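Local coordinates for protein transcriptional regulator ZitR (Lactococcus lactis subsp. cremoris, PDB 6FI9) that represses transcription of the zit operon when zinc is present, binding as a homodimer to two palindromic operator sites in the zit promoter, at residues C28-L34 against V102-H106. The protein carries 3 engineered substitutions. Sequence-based numbering, arbitrary orientation.
Sequences CESNVKL and VAKEH. With ZN (zinc ion), chain J; ZN (zinc ion), chain I.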
loop_
_atom_site.group_PDB
_atom_site.type_symbol
_atom_site.label_atom_id
_atom_site.label_comp_id
_atom_site.label_asym_id
_atom_site.label_seq_id
_atom_site.Cartn_x
_atom_site.Cartn_y
_atom_site.Cartn_z
ATOM N N CYS A 28 10.260 -13.705 7.824
ATOM C CA CYS A 28 11.010 -14.388 6.781
ATOM C C CYS A 28 12.055 -15.319 7.390
ATOM O O CYS A 28 12.938 -14.872 8.130
ATOM C CB CYS A 28 11.632 -13.388 5.809
ATOM S SG CYS A 28 12.239 -14.133 4.270
ATOM N N GLU A 29 11.928 -16.622 7.088
ATOM C CA GLU A 29 12.822 -17.678 7.568
ATOM C C GLU A 29 14.051 -17.906 6.657
ATOM O O GLU A 29 14.802 -18.858 6.875
ATOM C CB GLU A 29 12.035 -18.985 7.797
ATOM C CG GLU A 29 11.203 -18.980 9.070
ATOM C CD GLU A 29 10.271 -20.161 9.284
ATOM O OE1 GLU A 29 10.651 -21.314 8.970
ATOM O OE2 GLU A 29 9.148 -19.925 9.785
ATOM N N SER A 30 14.268 -17.025 5.656
ATOM C CA SER A 30 15.405 -17.113 4.737
ATOM C C SER A 30 16.691 -16.624 5.392
ATOM O O SER A 30 16.722 -15.538 5.981
ATOM C CB SER A 30 15.142 -16.331 3.454
ATOM O OG SER A 30 14.296 -17.063 2.585
ATOM N N ASN A 31 17.754 -17.442 5.281
ATOM C CA ASN A 31 19.089 -17.170 5.823
ATOM C C ASN A 31 19.840 -16.111 4.999
ATOM O O ASN A 31 20.778 -15.490 5.511
ATOM C CB ASN A 31 19.904 -18.467 5.933
ATOM C CG ASN A 31 20.044 -19.234 4.637
ATOM O OD1 ASN A 31 19.214 -20.078 4.300
ATOM N ND2 ASN A 31 21.097 -18.966 3.880
ATOM N N VAL A 32 19.420 -15.915 3.727
ATOM C CA VAL A 32 20.000 -14.953 2.781
ATOM C C VAL A 32 19.288 -13.595 2.831
ATOM O O VAL A 32 18.067 -13.542 3.008
ATOM C CB VAL A 32 20.105 -15.499 1.331
ATOM C CG1 VAL A 32 21.191 -16.568 1.212
ATOM C CG2 VAL A 32 18.763 -16.024 0.826
ATOM N N LYS A 33 20.062 -12.507 2.663
ATOM C CA LYS A 33 19.572 -11.128 2.684
ATOM C C LYS A 33 19.021 -10.724 1.312
ATOM O O LYS A 33 19.790 -10.356 0.417
ATOM C CB LYS A 33 20.671 -10.152 3.152
ATOM C CG LYS A 33 21.114 -10.336 4.602
ATOM C CD LYS A 33 22.377 -9.531 4.901
ATOM C CE LYS A 33 22.930 -9.804 6.273
ATOM N NZ LYS A 33 24.111 -8.953 6.557
ATOM N N LEU A 34 17.687 -10.834 1.141
ATOM C CA LEU A 34 16.976 -10.499 -0.102
ATOM C C LEU A 34 15.640 -9.816 0.189
ATOM O O LEU A 34 14.991 -10.139 1.188
ATOM C CB LEU A 34 16.737 -11.753 -0.969
ATOM C CG LEU A 34 17.950 -12.405 -1.640
ATOM C CD1 LEU A 34 17.627 -13.814 -2.071
ATOM C CD2 LEU A 34 18.435 -11.598 -2.835
ATOM N N VAL A 102 15.548 -21.143 -0.988
ATOM C CA VAL A 102 15.029 -19.773 -0.836
ATOM C C VAL A 102 13.649 -19.651 -1.491
ATOM O O VAL A 102 12.739 -19.058 -0.903
ATOM C CB VAL A 102 16.016 -18.695 -1.362
ATOM C CG1 VAL A 102 15.615 -17.298 -0.886
ATOM C CG2 VAL A 102 17.457 -19.009 -0.957
ATOM N N ALA A 103 13.500 -20.234 -2.695
ATOM C CA ALA A 103 12.251 -20.266 -3.459
ATOM C C ALA A 103 11.219 -21.135 -2.734
ATOM O O ALA A 103 10.026 -20.824 -2.770
ATOM C CB ALA A 103 12.504 -20.812 -4.857
ATOM N N LYS A 104 11.688 -22.213 -2.063
ATOM C CA LYS A 104 10.864 -23.135 -1.287
ATOM C C LYS A 104 10.298 -22.422 -0.058
ATOM O O LYS A 104 9.146 -22.662 0.313
ATOM C CB LYS A 104 11.686 -24.362 -0.859
ATOM C CG LYS A 104 11.805 -25.442 -1.926
ATOM C CD LYS A 104 12.780 -26.537 -1.477
ATOM C CE LYS A 104 12.832 -27.727 -2.401
ATOM N NZ LYS A 104 13.874 -28.698 -1.969
ATOM N N GLU A 105 11.107 -21.532 0.553
ATOM C CA GLU A 105 10.734 -20.761 1.737
ATOM C C GLU A 105 9.670 -19.732 1.412
ATOM O O GLU A 105 8.714 -19.606 2.176
ATOM C CB GLU A 105 11.958 -20.082 2.374
ATOM C CG GLU A 105 11.793 -19.776 3.860
ATOM C CD GLU A 105 10.908 -18.598 4.228
ATOM O OE1 GLU A 105 11.131 -17.497 3.677
ATOM O OE2 GLU A 105 9.993 -18.777 5.065
ATOM N N HIS A 106 9.837 -18.991 0.298
ATOM C CA HIS A 106 8.892 -17.957 -0.126
ATOM C C HIS A 106 7.538 -18.551 -0.474
ATOM O O HIS A 106 6.516 -17.983 -0.100
ATOM C CB HIS A 106 9.450 -17.141 -1.293
ATOM C CG HIS A 106 8.894 -15.758 -1.356
ATOM N ND1 HIS A 106 9.304 -14.778 -0.475
ATOM C CD2 HIS A 106 7.974 -15.235 -2.199
ATOM C CE1 HIS A 106 8.631 -13.692 -0.810
ATOM N NE2 HIS A 106 7.815 -13.918 -1.840
HETATM ZN ZN ZN J . 10.966 -15.875 2.439
HETATM ZN ZN ZN I . 5.922 -13.308 -2.669
#
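Helix 100-122 begins its contact with the loop 28-34 at V102, whose branched, apolar side chain packs on V32 and L34. CG2 of V102 meets CG2 of V32 at 3.7 Å, and CG1 of V102 lies 4.2 Å from CD1 of L34. At the edge of this pair, OG of S30 sits 3.7 Å from CG1 of V102. Three residues on, the surface becomes polar. E105 points toward the loop, and its long side chain carries OE1 to 2.0 Å from the zinc ion of chain J; a carboxylate suits this place because it is a negatively charged oxygen ligand. C28 brings its sulfur to the same ion, although its SG stands 2.8 Å from that zinc, long for a zinc–sulfur bond. E39, from helix 36-47, completes the site and accepts a hydrogen bond from the small hydroxyl of S30, tying the loop to a metal ligand. CB of E29 packs 3.4 Å from OE2 of E105. H106 follows, its backbone N hydrogen-bonded to O of V102 (3.1 Å) in the helical pattern, and its imidazole turns to the second zinc, chain I, with NE2 at 2.2 Å, a site shared with E22, H40 and H110. Adjacent ligands E105 and H106 thus serve two zinc ions about 7.6 Å apart, the paired metal site of a zinc-sensing MarR-family repressor, with the loop closing over one of them.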